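Local coordinates for protein RNA-directed RNA polymerase (Infectious pancreatic necrosis virus, PDB 3ZED) that is an RNA-dependent RNA polymerase that probably copies the viral genome by adding ribonucleotides to a growing RNA, and is probably found both free and covalently attached to genomic RNA, at residues Arg34-Lys39 against Pro112-Val117; Ala47-Leu52 against Met460-Lys465; Tyr106-Lys111 against Leu302-Glu307; Leu157-Gly162 against Tyr589-Glu594; Ser165-Arg170 against Lys316-Ile321. One frame throughout, in Å; residues are numbered along the deposited sequence.

Contact 1: residues Arg34-Lys39 against Pro112-Val117; sequences RFRPAK and PDHDEV
Pro37 and His114 mark where two irregular loops run nearest each other, with their CA atoms 5.0 Å apart; the second loop folds into a type I beta turn over Asp113-Glu116, and the first packs against it. The imidazole of His114 is held at one edge and one face. Its CG is anti to the backbone N (chi1 -168°), and ND1 gives its hydrogen to Pro37 O at 3.0 Å, with that oxygen in the ring plane and the ring nitrogen in the carbonyl plane. Lys39 CG sits over one face, 3.7 Å from the ring centroid, while Arg36 CD lies more loosely over the opposite face. Arg36 NH1 also points to His114 O, although the modelled length of 2.5 Å is doubtful. Val117 spreads its two methyls between the arginines: CG2 lies over the centre of the Arg36 guanidinium, 3.6 Å above its plane, and CG1 rests nearer the rim of the Arg34 guanidinium, whose NH1 is bonded to Gly118 O. Elsewhere Pro37 CG presses on Pro112 O at 3.4 Å. Water 1 joins Ala38 O to His114 N. On the turn, the carboxylates of Asp113 and Glu116 both hold Lys111 NZ in salt bridges. This is a surface junction of two loops in the palm family region, characterised by a beta turn whose histidine and backbone take up an extended N-terminal segment.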
# COMPACT_ATOMS: atom_id res chain seq x y z
N ARG B 34 -10.78 31.59 3.41
CA ARG B 34 -9.64 30.68 3.35
C ARG B 34 -9.24 30.30 4.75
O ARG B 34 -9.29 31.13 5.66
CB ARG B 34 -8.41 31.33 2.66
CG ARG B 34 -8.33 31.22 1.15
CD ARG B 34 -8.34 29.80 0.61
NE ARG B 34 -7.17 28.98 0.94
CZ ARG B 34 -6.06 28.92 0.21
NH1 ARG B 34 -5.91 29.69 -0.86
NH2 ARG B 34 -5.08 28.10 0.56
N PHE B 35 -8.85 29.05 4.93
CA PHE B 35 -8.42 28.57 6.22
C PHE B 35 -6.97 28.98 6.41
O PHE B 35 -6.15 28.77 5.51
CB PHE B 35 -8.59 27.04 6.31
CG PHE B 35 -7.96 26.39 7.51
CD1 PHE B 35 -8.36 26.73 8.81
CD2 PHE B 35 -6.98 25.42 7.36
CE1 PHE B 35 -7.79 26.11 9.92
CE2 PHE B 35 -6.41 24.79 8.47
CZ PHE B 35 -6.81 25.13 9.74
N ARG B 36 -6.68 29.61 7.55
CA ARG B 36 -5.33 29.99 7.93
C ARG B 36 -4.95 29.15 9.14
O ARG B 36 -5.48 29.40 10.23
CB ARG B 36 -5.21 31.50 8.22
CG ARG B 36 -3.77 31.96 8.53
CD ARG B 36 -3.59 33.47 8.50
NE ARG B 36 -3.64 34.08 7.16
CZ ARG B 36 -2.61 34.22 6.33
NH1 ARG B 36 -1.41 33.76 6.65
NH2 ARG B 36 -2.78 34.81 5.15
N PRO B 37 -4.10 28.12 8.97
CA PRO B 37 -3.72 27.29 10.13
C PRO B 37 -3.12 28.15 11.25
O PRO B 37 -2.48 29.16 10.97
CB PRO B 37 -2.68 26.32 9.55
CG PRO B 37 -2.98 26.28 8.09
CD PRO B 37 -3.41 27.67 7.74
N ALA B 38 -3.42 27.80 12.51
CA ALA B 38 -2.92 28.51 13.68
C ALA B 38 -1.41 28.31 13.81
O ALA B 38 -0.86 27.36 13.23
CB ALA B 38 -3.62 27.99 14.94
N LYS B 39 -0.74 29.18 14.57
CA LYS B 39 0.69 29.04 14.85
C LYS B 39 0.87 27.68 15.55
O LYS B 39 -0.02 27.27 16.33
CB LYS B 39 1.22 30.20 15.71
CG LYS B 39 1.18 31.56 15.00
CD LYS B 39 1.41 32.72 15.97
CE LYS B 39 1.08 34.08 15.40
NZ LYS B 39 2.19 34.62 14.56
N PRO B 112 -1.04 24.37 3.66
CA PRO B 112 -0.78 25.77 4.04
C PRO B 112 -0.35 25.85 5.50
O PRO B 112 -0.50 24.88 6.25
CB PRO B 112 -2.13 26.45 3.78
CG PRO B 112 -3.15 25.36 3.95
CD PRO B 112 -2.48 24.11 3.47
N ASP B 113 0.23 26.98 5.90
CA ASP B 113 0.61 27.23 7.29
C ASP B 113 0.18 28.65 7.67
O ASP B 113 -0.45 29.34 6.86
CB ASP B 113 2.10 26.94 7.58
CG ASP B 113 3.15 27.72 6.80
OD1 ASP B 113 2.91 28.91 6.51
OD2 ASP B 113 4.25 27.17 6.59
N HIS B 114 0.47 29.07 8.91
CA HIS B 114 0.08 30.39 9.39
C HIS B 114 0.64 31.53 8.52
O HIS B 114 -0.06 32.52 8.32
CB HIS B 114 0.51 30.58 10.84
CG HIS B 114 -0.10 31.79 11.49
ND1 HIS B 114 -1.43 31.81 11.87
CD2 HIS B 114 0.45 33.00 11.75
CE1 HIS B 114 -1.64 33.01 12.39
NE2 HIS B 114 -0.54 33.76 12.33
N ASP B 115 1.86 31.38 7.99
CA ASP B 115 2.52 32.43 7.21
C ASP B 115 2.45 32.24 5.69
O ASP B 115 2.90 33.11 4.95
CB ASP B 115 3.98 32.54 7.66
CG ASP B 115 4.13 32.95 9.11
OD1 ASP B 115 3.56 34.00 9.50
OD2 ASP B 115 4.79 32.22 9.87
N GLU B 116 1.86 31.14 5.21
CA GLU B 116 1.75 30.89 3.77
C GLU B 116 0.42 30.20 3.43
O GLU B 116 0.27 28.99 3.58
CB GLU B 116 2.95 30.06 3.27
CG GLU B 116 3.11 30.04 1.76
CD GLU B 116 4.23 29.14 1.26
OE1 GLU B 116 5.35 29.21 1.82
OE2 GLU B 116 3.99 28.39 0.28
N VAL B 117 -0.56 31.02 3.00
CA VAL B 117 -1.89 30.60 2.55
C VAL B 117 -1.99 31.04 1.08
O VAL B 117 -2.38 32.18 0.79
CB VAL B 117 -3.05 31.17 3.43
CG1 VAL B 117 -4.41 30.62 3.00
CG2 VAL B 117 -2.81 30.89 4.91
O HOH W 1 1.21 27.29 11.10

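Contact 2: residues Ala47-Leu52 against Met460-Lys465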
# COMPACT_ATOMS: atom_id res chain seq x y z
N ALA B 47 9.91 21.79 22.19
CA ALA B 47 8.46 21.70 22.42
C ALA B 47 7.91 20.34 22.00
O ALA B 47 7.09 19.78 22.73
CB ALA B 47 7.74 22.81 21.67
N ALA B 48 8.41 19.78 20.87
CA ALA B 48 8.00 18.46 20.38
C ALA B 48 8.44 17.36 21.34
O ALA B 48 7.63 16.50 21.69
CB ALA B 48 8.56 18.21 18.99
N ALA B 49 9.71 17.40 21.81
CA ALA B 49 10.25 16.39 22.73
C ALA B 49 9.49 16.41 24.06
O ALA B 49 9.08 15.35 24.54
CB ALA B 49 11.74 16.61 22.95
N GLN B 50 9.25 17.62 24.61
CA GLN B 50 8.52 17.83 25.87
C GLN B 50 7.10 17.24 25.80
O GLN B 50 6.71 16.53 26.74
CB GLN B 50 8.46 19.33 26.19
CG GLN B 50 7.99 19.68 27.59
CD GLN B 50 7.72 21.16 27.70
OE1 GLN B 50 6.85 21.71 27.00
NE2 GLN B 50 8.51 21.85 28.53
N PHE B 51 6.36 17.52 24.70
CA PHE B 51 5.01 17.00 24.44
C PHE B 51 4.99 15.46 24.42
O PHE B 51 4.10 14.85 25.00
CB PHE B 51 4.47 17.57 23.10
CG PHE B 51 3.21 16.94 22.55
CD1 PHE B 51 1.95 17.42 22.92
CD2 PHE B 51 3.28 15.89 21.64
CE1 PHE B 51 0.79 16.86 22.38
CE2 PHE B 51 2.11 15.33 21.10
CZ PHE B 51 0.87 15.81 21.48
N LEU B 52 5.97 14.84 23.72
CA LEU B 52 6.06 13.38 23.63
C LEU B 52 6.43 12.77 24.99
O LEU B 52 5.89 11.73 25.37
CB LEU B 52 7.05 12.94 22.54
CG LEU B 52 6.66 13.31 21.10
CD1 LEU B 52 7.82 13.09 20.16
CD2 LEU B 52 5.45 12.53 20.62
N MET B 460 12.35 16.30 12.70
CA MET B 460 13.26 17.36 13.17
C MET B 460 14.61 16.66 13.44
O MET B 460 15.06 15.91 12.58
CB MET B 460 12.70 18.14 14.39
CG MET B 460 11.35 18.77 14.12
SD MET B 460 10.88 19.93 15.40
CE MET B 460 9.22 19.65 15.48
N ASN B 461 15.19 16.83 14.64
CA ASN B 461 16.42 16.17 15.05
C ASN B 461 16.08 14.99 16.01
O ASN B 461 16.96 14.49 16.69
CB ASN B 461 17.37 17.19 15.71
CG ASN B 461 16.91 17.73 17.06
OD1 ASN B 461 15.77 17.56 17.48
ND2 ASN B 461 17.82 18.37 17.78
N LEU B 462 14.78 14.56 16.06
CA LEU B 462 14.30 13.53 16.99
C LEU B 462 14.12 12.16 16.33
O LEU B 462 13.38 12.01 15.36
CB LEU B 462 12.96 13.95 17.65
CG LEU B 462 12.92 15.28 18.42
CD1 LEU B 462 11.53 15.61 18.85
CD2 LEU B 462 13.82 15.26 19.67
N GLN B 463 14.78 11.15 16.93
CA GLN B 463 14.65 9.75 16.51
C GLN B 463 13.63 9.12 17.43
O GLN B 463 13.89 8.91 18.63
CB GLN B 463 16.01 9.04 16.51
CG GLN B 463 16.85 9.49 15.32
CD GLN B 463 18.27 9.01 15.41
OE1 GLN B 463 18.55 7.87 15.81
NE2 GLN B 463 19.20 9.88 15.02
N LEU B 464 12.42 8.94 16.89
CA LEU B 464 11.26 8.45 17.63
C LEU B 464 10.97 7.00 17.36
O LEU B 464 11.25 6.53 16.27
CB LEU B 464 10.02 9.29 17.25
CG LEU B 464 10.19 10.81 17.37
CD1 LEU B 464 9.02 11.54 16.76
CD2 LEU B 464 10.50 11.24 18.83
N LYS B 465 10.37 6.32 18.33
CA LYS B 465 9.92 4.94 18.18
C LYS B 465 8.75 4.90 17.20
O LYS B 465 7.92 5.82 17.20
CB LYS B 465 9.48 4.39 19.55
CG LYS B 465 9.16 2.89 19.56
CD LYS B 465 10.44 2.06 19.39
CE LYS B 465 10.11 0.61 19.24
NZ LYS B 465 11.32 -0.18 18.92
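Leu52 and Leu464 form the tight end of this contact: Leu52 CD1 meets Leu464 CD2 at 3.5 Å, the two side chains crossing at about a right angle, and both residues are buried. Helix 47-52 runs roughly along strand 462-465, with the short axes 10.6 Å apart and 23° between their directions. One turn back, Ala48 CB touches two groups, Met460 CE and Leu462 CD1, each at 3.9 Å. Met460 and Asn461 make the two-residue turn of the hairpin 456-465, with angles consistent with type II′, and the methionine chain reaches across so that only its terminal methyl arrives at the helix. The other side is looser. Ala49 CB stands 4.1 Å from Leu462 CD2, Leu462 CD1 lies 3.9 Å from Ala49 N, and both residues are partly exposed. Helix 164-179 backs the buried side, where Leu168 packs on Ala48 and Leu52 while Leu464 touches Leu171. The polar side chains of the strand are bonded elsewhere: Gln463 OE1 accepts from Arg63, and Lys465 NZ makes a salt bridge with Glu790. The side-chain-to-side-chain contacts are methyl on methyl, so this face is held by apolar fit, not by directional bonds.

Contact 3: residues Tyr106-Lys111 against Leu302-Glu307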
# COMPACT_ATOMS: atom_id res chain seq x y z
N TYR B 106 15.48 16.11 9.77
CA TYR B 106 14.47 16.15 8.74
C TYR B 106 13.37 17.11 9.16
O TYR B 106 12.65 16.85 10.12
CB TYR B 106 13.93 14.75 8.42
CG TYR B 106 12.72 14.75 7.50
CD1 TYR B 106 12.81 15.24 6.20
CD2 TYR B 106 11.48 14.31 7.95
CE1 TYR B 106 11.70 15.28 5.37
CE2 TYR B 106 10.36 14.33 7.11
CZ TYR B 106 10.48 14.82 5.82
OH TYR B 106 9.38 14.86 4.98
N TYR B 107 13.27 18.24 8.45
CA TYR B 107 12.30 19.29 8.74
C TYR B 107 11.34 19.42 7.56
O TYR B 107 11.62 20.16 6.62
CB TYR B 107 13.02 20.61 9.07
CG TYR B 107 13.71 20.60 10.41
CD1 TYR B 107 15.02 20.14 10.54
CD2 TYR B 107 13.08 21.09 11.55
CE1 TYR B 107 15.67 20.14 11.78
CE2 TYR B 107 13.73 21.14 12.78
CZ TYR B 107 15.02 20.62 12.90
OH TYR B 107 15.64 20.63 14.13
N PRO B 108 10.23 18.65 7.56
CA PRO B 108 9.29 18.72 6.42
C PRO B 108 8.48 20.00 6.40
O PRO B 108 8.26 20.62 7.43
CB PRO B 108 8.37 17.52 6.66
CG PRO B 108 8.38 17.32 8.13
CD PRO B 108 9.77 17.69 8.59
N PHE B 109 8.01 20.38 5.20
CA PHE B 109 7.14 21.54 5.03
C PHE B 109 5.72 21.13 5.30
O PHE B 109 5.31 20.02 4.99
CB PHE B 109 7.28 22.15 3.62
CG PHE B 109 8.61 22.85 3.39
CD1 PHE B 109 8.79 24.18 3.78
CD2 PHE B 109 9.67 22.19 2.79
CE1 PHE B 109 10.02 24.82 3.59
CE2 PHE B 109 10.91 22.83 2.60
CZ PHE B 109 11.07 24.14 3.00
N HIS B 110 4.97 22.03 5.90
CA HIS B 110 3.57 21.85 6.22
C HIS B 110 2.85 22.98 5.53
O HIS B 110 3.09 24.15 5.86
CB HIS B 110 3.39 21.84 7.74
CG HIS B 110 4.09 20.69 8.41
ND1 HIS B 110 5.33 20.84 9.00
CD2 HIS B 110 3.70 19.40 8.54
CE1 HIS B 110 5.64 19.65 9.48
NE2 HIS B 110 4.69 18.76 9.24
N LYS B 111 2.07 22.67 4.49
CA LYS B 111 1.37 23.72 3.75
C LYS B 111 -0.12 23.37 3.55
O LYS B 111 -0.44 22.22 3.28
CB LYS B 111 2.03 24.01 2.37
CG LYS B 111 3.48 24.49 2.41
CD LYS B 111 3.68 25.90 3.00
CE LYS B 111 5.14 26.14 3.28
NZ LYS B 111 5.36 27.39 4.04
N LEU B 302 9.65 10.79 8.80
CA LEU B 302 8.22 10.93 9.07
C LEU B 302 7.62 12.04 8.20
O LEU B 302 7.56 13.20 8.59
CB LEU B 302 7.94 11.16 10.56
CG LEU B 302 6.54 10.77 11.01
CD1 LEU B 302 6.39 9.25 11.08
CD2 LEU B 302 6.21 11.43 12.35
N PHE B 303 7.20 11.64 7.00
CA PHE B 303 6.64 12.52 5.98
C PHE B 303 5.17 12.84 6.26
O PHE B 303 4.37 11.92 6.44
CB PHE B 303 6.80 11.83 4.61
CG PHE B 303 6.51 12.68 3.40
CD1 PHE B 303 5.23 12.75 2.87
CD2 PHE B 303 7.54 13.35 2.75
CE1 PHE B 303 4.96 13.54 1.74
CE2 PHE B 303 7.27 14.13 1.61
CZ PHE B 303 5.99 14.22 1.12
N PRO B 304 4.76 14.14 6.28
CA PRO B 304 3.32 14.45 6.49
C PRO B 304 2.53 14.18 5.21
O PRO B 304 2.88 14.70 4.15
CB PRO B 304 3.34 15.94 6.86
CG PRO B 304 4.56 16.49 6.19
CD PRO B 304 5.57 15.37 6.09
N LYS B 305 1.51 13.32 5.28
CA LYS B 305 0.74 12.96 4.09
C LYS B 305 -0.22 14.09 3.66
O LYS B 305 -0.95 14.63 4.50
CB LYS B 305 -0.05 11.67 4.35
CG LYS B 305 -0.61 11.00 3.12
CD LYS B 305 -1.20 9.64 3.45
CE LYS B 305 -1.52 8.84 2.20
NZ LYS B 305 -2.74 9.35 1.53
N GLY B 306 -0.21 14.41 2.36
CA GLY B 306 -1.12 15.39 1.76
C GLY B 306 -2.50 14.79 1.66
O GLY B 306 -2.68 13.74 1.04
N GLU B 307 -3.48 15.37 2.35
CA GLU B 307 -4.86 14.87 2.38
C GLU B 307 -5.86 15.97 2.60
O GLU B 307 -5.48 17.09 2.95
CB GLU B 307 -5.00 13.84 3.51
CG GLU B 307 -4.95 12.43 2.98
CD GLU B 307 -4.79 11.36 4.02
OE1 GLU B 307 -4.98 11.65 5.22
OE2 GLU B 307 -4.50 10.21 3.62
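Tyr106 turns the edge of its ring to strand 302-304: Leu302 O lies near the ring plane, 3.4 Å from CE2, while Pro108 CD of its own loop covers one face towards the rim. A chi1 of 171° sets Tyr106 CG anti to the backbone N; at the far end of the ring OH is 3.3 Å from Phe303 CD2, an oblique approach to that second ring. The third flat group, His110, meets Pro304 obliquely, NE2 being 3.8 Å from Pro304 CG, and the two side chains cross at about a right angle. Proline also packs on proline, Pro108 CB lying 3.6 Å from Pro304 CD. Two polar atoms, His110 NE2 and Leu302 O, are met by Gln167 of helix 164-179, which accepts from the first and donates to the second. The Tyr106 side chain is about 4 Å from that of Ile252, part of a predicted GTP site. The edge and hydroxyl of Tyr106, the His110 ring and proline carbons make the join, so the loop leans on the palm strand by shape, while Gln167 supplies hydrogen bonds to both.

Contact 4: residues Leu157-Gly162 against Tyr589-Glu594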
# COMPACT_ATOMS: atom_id res chain seq x y z
N LEU B 157 -13.16 21.51 5.34
CA LEU B 157 -11.99 20.72 4.96
C LEU B 157 -10.83 21.62 4.51
O LEU B 157 -10.99 22.81 4.29
CB LEU B 157 -12.32 19.68 3.84
CG LEU B 157 -13.48 18.70 4.06
CD1 LEU B 157 -13.64 17.79 2.88
CD2 LEU B 157 -13.30 17.87 5.35
N GLN B 158 -9.65 21.01 4.39
CA GLN B 158 -8.46 21.66 3.89
C GLN B 158 -7.53 20.62 3.28
O GLN B 158 -7.12 19.69 3.98
CB GLN B 158 -7.73 22.45 4.99
CG GLN B 158 -6.46 23.17 4.50
CD GLN B 158 -6.76 24.17 3.42
OE1 GLN B 158 -7.45 25.16 3.64
NE2 GLN B 158 -6.28 23.91 2.20
N TYR B 159 -7.21 20.77 1.99
CA TYR B 159 -6.20 19.91 1.40
C TYR B 159 -4.84 20.47 1.77
O TYR B 159 -4.63 21.69 1.71
CB TYR B 159 -6.35 19.75 -0.13
CG TYR B 159 -5.26 18.87 -0.70
CD1 TYR B 159 -5.31 17.48 -0.57
CD2 TYR B 159 -4.11 19.43 -1.27
CE1 TYR B 159 -4.27 16.67 -1.03
CE2 TYR B 159 -3.06 18.63 -1.71
CZ TYR B 159 -3.15 17.25 -1.61
OH TYR B 159 -2.13 16.45 -2.09
N GLY B 160 -3.94 19.60 2.19
CA GLY B 160 -2.61 20.01 2.59
C GLY B 160 -1.85 18.95 3.35
O GLY B 160 -2.35 17.83 3.53
N SER B 161 -0.65 19.31 3.84
CA SER B 161 0.26 18.41 4.54
C SER B 161 0.25 18.63 6.08
O SER B 161 1.24 18.34 6.76
CB SER B 161 1.67 18.55 3.96
OG SER B 161 2.07 19.91 3.88
N GLY B 162 -0.89 19.08 6.60
CA GLY B 162 -1.10 19.27 8.04
C GLY B 162 -0.09 20.12 8.79
O GLY B 162 0.32 21.18 8.32
N TYR B 589 -11.72 20.49 -2.92
CA TYR B 589 -10.27 20.65 -2.80
C TYR B 589 -9.52 19.79 -3.81
O TYR B 589 -9.01 18.73 -3.43
CB TYR B 589 -9.81 20.34 -1.37
CG TYR B 589 -10.10 21.48 -0.43
CD1 TYR B 589 -9.23 22.56 -0.32
CD2 TYR B 589 -11.27 21.51 0.32
CE1 TYR B 589 -9.52 23.64 0.52
CE2 TYR B 589 -11.57 22.58 1.15
CZ TYR B 589 -10.70 23.65 1.24
OH TYR B 589 -11.01 24.71 2.06
N PRO B 590 -9.41 20.23 -5.08
CA PRO B 590 -8.66 19.42 -6.07
C PRO B 590 -7.17 19.39 -5.76
O PRO B 590 -6.64 20.37 -5.23
CB PRO B 590 -8.92 20.12 -7.41
CG PRO B 590 -9.34 21.51 -7.06
CD PRO B 590 -9.96 21.47 -5.69
N LYS B 591 -6.52 18.25 -6.03
CA LYS B 591 -5.06 18.16 -5.92
C LYS B 591 -4.53 18.82 -7.18
O LYS B 591 -5.12 18.62 -8.26
CB LYS B 591 -4.55 16.71 -5.82
CG LYS B 591 -4.97 15.95 -4.58
CD LYS B 591 -4.31 14.59 -4.52
CE LYS B 591 -4.81 13.78 -3.34
NZ LYS B 591 -3.98 12.58 -3.08
N GLY B 592 -3.48 19.63 -7.06
CA GLY B 592 -2.87 20.26 -8.21
C GLY B 592 -1.82 19.35 -8.83
O GLY B 592 -1.75 18.16 -8.49
N LEU B 593 -0.99 19.90 -9.72
CA LEU B 593 0.14 19.15 -10.29
C LEU B 593 1.22 19.04 -9.21
O LEU B 593 1.83 20.06 -8.87
CB LEU B 593 0.72 19.85 -11.54
CG LEU B 593 0.02 19.65 -12.87
CD1 LEU B 593 0.68 20.49 -13.93
CD2 LEU B 593 0.07 18.19 -13.30
N GLU B 594 1.41 17.84 -8.63
CA GLU B 594 2.42 17.65 -7.58
C GLU B 594 3.64 16.90 -8.17
O GLU B 594 4.03 15.81 -7.73
CB GLU B 594 1.82 16.94 -6.36
CG GLU B 594 0.91 17.85 -5.55
CD GLU B 594 0.04 17.19 -4.50
OE1 GLU B 594 0.39 16.08 -4.03
OE2 GLU B 594 -1.00 17.79 -4.13
O HOH W 2 -9.22 27.23 2.59
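Tyr589 OH, 2.9 Å from Leu157 O, is held by Ile154 O, its hydrogen-bond partner in the last turn of helix 143-156, and by water 2, from which it accepts at 3.1 Å. The same water donates to Gln158 OE1 at 2.9 Å, while Leu157 O is itself bonded to Gln311 NE2. This is where a loop of the thumb family region leans on 157-160, a strand that pairs antiparallel with 299-310 in the mixed sheet of the palm region. The Tyr589 ring turns a face to Gln158 CA and Tyr159 N, the former 4.1 Å from the centroid and towards the rim. Further along, Tyr159 CB packs on Tyr589 CB at 3.7 Å. The Gln158 and Tyr589 side chains cross at about a right angle, and Gln158 NE2 is gripped by two carbonyls, Gly121 O and Tyr159 O, the latter in a nearly straight bond of 176°. Beside the other tyrosine the extended Lys591 chain crosses at about a right angle, its CG 3.7 Å from Tyr159 CE1. Tyr159 itself, with CG anti to the backbone N (chi1 178°), reaches out to meet Glu594 tip to tip. There Tyr159 OH donates to the syn lone pair of Glu594 OE2 at 2.7 Å, ring and carboxylate planes 27° apart.

Contact 5: residues Ser165-Arg170 against Lys316-Ile321; sequences SGQLNR and KKTRNI
Gln167 NE2 donates to Asn320 OD1 at 2.9 Å with an angle of 161°; the acceptor lies in the glutamine amide plane, while the donor sits tilted from the asparagine carbonyl plane. Gln167 NE2 also bonds Leu302 O, and its OE1 is hydrogen-bonded to His110 NE2. The Asn320 amide works both ways, since its ND2 returns a long, weak bond to Gln167 O. A second weak bond runs from Thr318 N to Gly166 O, a carbonyl that also accepts from Arg170 N within the helix. Water 3 joins Arg170 NE and Asn320 N, at 2.7 Å from each. Packing is close at Gly166, where Thr318 OG1, itself bonded to Ser163 N, comes 3.2 Å from Gly166 CA. Arg170 CG is anti to the backbone N (chi1 178°), and CB and CG both lie against Thr318 O, CB at 3.2 Å. Arg319 CD lies over one face of the Arg170 guanidinium, 3.4 Å from NH2. Amide pairing therefore fastens helix 164-179 to the start of strand 320-323, with the weak Thr318 bond holding the loop before it, while the neighbouring arginines and Lys317 probably repel one another, positive charge that Glu307, in its salt bridge with Arg319, may partly offset.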
# COMPACT_ATOMS: atom_id res chain seq x y z
N SER B 165 2.15 19.44 15.07
CA SER B 165 1.22 19.03 16.13
C SER B 165 0.33 17.87 15.63
O SER B 165 0.15 16.88 16.35
CB SER B 165 0.36 20.21 16.58
OG SER B 165 1.08 21.09 17.43
N GLY B 166 -0.21 18.02 14.41
CA GLY B 166 -1.01 17.00 13.75
C GLY B 166 -0.26 15.68 13.67
O GLY B 166 -0.79 14.65 14.13
N GLN B 167 1.03 15.71 13.19
CA GLN B 167 1.92 14.55 13.06
C GLN B 167 2.23 13.91 14.41
O GLN B 167 2.19 12.69 14.53
CB GLN B 167 3.25 14.94 12.37
CG GLN B 167 3.14 15.26 10.89
CD GLN B 167 4.50 15.31 10.25
OE1 GLN B 167 5.16 16.34 10.24
NE2 GLN B 167 4.96 14.18 9.74
N LEU B 168 2.53 14.74 15.43
CA LEU B 168 2.88 14.30 16.78
C LEU B 168 1.67 13.64 17.48
O LEU B 168 1.83 12.58 18.09
CB LEU B 168 3.44 15.46 17.61
CG LEU B 168 4.82 15.98 17.14
CD1 LEU B 168 5.15 17.33 17.75
CD2 LEU B 168 5.93 14.99 17.45
N ASN B 169 0.48 14.24 17.36
CA ASN B 169 -0.76 13.70 17.92
C ASN B 169 -1.13 12.38 17.23
O ASN B 169 -1.65 11.48 17.88
CB ASN B 169 -1.91 14.70 17.79
CG ASN B 169 -1.89 15.72 18.88
OD1 ASN B 169 -2.15 15.43 20.04
ND2 ASN B 169 -1.54 16.94 18.53
N ARG B 170 -0.84 12.27 15.92
CA ARG B 170 -1.05 11.05 15.14
C ARG B 170 -0.20 9.91 15.70
O ARG B 170 -0.69 8.79 15.85
CB ARG B 170 -0.73 11.28 13.65
CG ARG B 170 -0.88 10.06 12.78
CD ARG B 170 -2.31 9.60 12.65
NE ARG B 170 -2.44 8.49 11.70
CZ ARG B 170 -3.59 7.92 11.37
NH1 ARG B 170 -4.72 8.34 11.91
NH2 ARG B 170 -3.61 6.91 10.51
N LYS B 316 -4.63 18.18 15.20
CA LYS B 316 -4.93 16.98 15.98
C LYS B 316 -4.60 15.71 15.21
O LYS B 316 -4.39 14.67 15.83
CB LYS B 316 -6.42 16.94 16.39
CG LYS B 316 -6.84 18.04 17.36
CD LYS B 316 -8.35 18.08 17.53
CE LYS B 316 -8.87 19.44 17.95
NZ LYS B 316 -10.34 19.53 17.85
N LYS B 317 -4.59 15.78 13.86
CA LYS B 317 -4.36 14.61 13.04
C LYS B 317 -3.78 14.93 11.65
O LYS B 317 -4.46 15.50 10.80
CB LYS B 317 -5.67 13.80 12.89
CG LYS B 317 -5.57 12.54 12.06
CD LYS B 317 -6.95 12.13 11.55
CE LYS B 317 -6.89 11.12 10.43
NZ LYS B 317 -8.25 10.78 9.93
N THR B 318 -2.53 14.53 11.45
CA THR B 318 -1.83 14.56 10.17
C THR B 318 -1.36 13.14 9.96
O THR B 318 -0.60 12.63 10.78
CB THR B 318 -0.67 15.58 10.10
OG1 THR B 318 -1.10 16.88 10.52
CG2 THR B 318 -0.02 15.65 8.69
N ARG B 319 -1.83 12.47 8.92
CA ARG B 319 -1.39 11.10 8.67
C ARG B 319 0.09 11.12 8.24
O ARG B 319 0.56 12.09 7.61
CB ARG B 319 -2.28 10.38 7.65
CG ARG B 319 -3.71 10.17 8.18
CD ARG B 319 -4.28 8.82 7.83
NE ARG B 319 -4.80 8.75 6.46
CZ ARG B 319 -4.60 7.72 5.64
NH1 ARG B 319 -3.89 6.67 6.04
NH2 ARG B 319 -5.11 7.74 4.41
N ASN B 320 0.82 10.09 8.64
CA ASN B 320 2.26 10.01 8.37
C ASN B 320 2.63 8.95 7.36
O ASN B 320 2.12 7.83 7.43
CB ASN B 320 3.02 9.73 9.66
CG ASN B 320 2.93 10.86 10.66
OD1 ASN B 320 3.12 12.01 10.33
ND2 ASN B 320 2.65 10.54 11.91
N ILE B 321 3.56 9.29 6.46
CA ILE B 321 4.16 8.34 5.54
C ILE B 321 5.54 8.00 6.14
O ILE B 321 6.37 8.89 6.33
CB ILE B 321 4.26 8.84 4.07
CG1 ILE B 321 2.87 9.15 3.44
CG2 ILE B 321 5.15 7.91 3.20
CD1 ILE B 321 2.28 8.17 2.36
O HOH W 3 -0.18 8.21 10.29

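In the fold
From the N terminus, contact 1 closes the first loop, bringing 112-117 back onto 34-39. Contact 2 opens within that loop at 47-52 and ends only at 460-465, so it crosses contact 1 and encloses contacts 3 and 5. Contact 3 starts inside loop 1, at 106-111, and runs to 302-307, crossing contact 1. Contact 4 leaves from 157-162, crosses contacts 2 and 3, and ends at 589-594, with contact 5 nested inside it; contact 5 crosses contact 3. Contacts 2 to 5 all reach one mixed palm sheet, joining to it the N-terminal helix, the 106-111 loop, the thumb-region loop and helix 164-179; contact 1 packs beside strand 157-160 through Phe35 and Pro112.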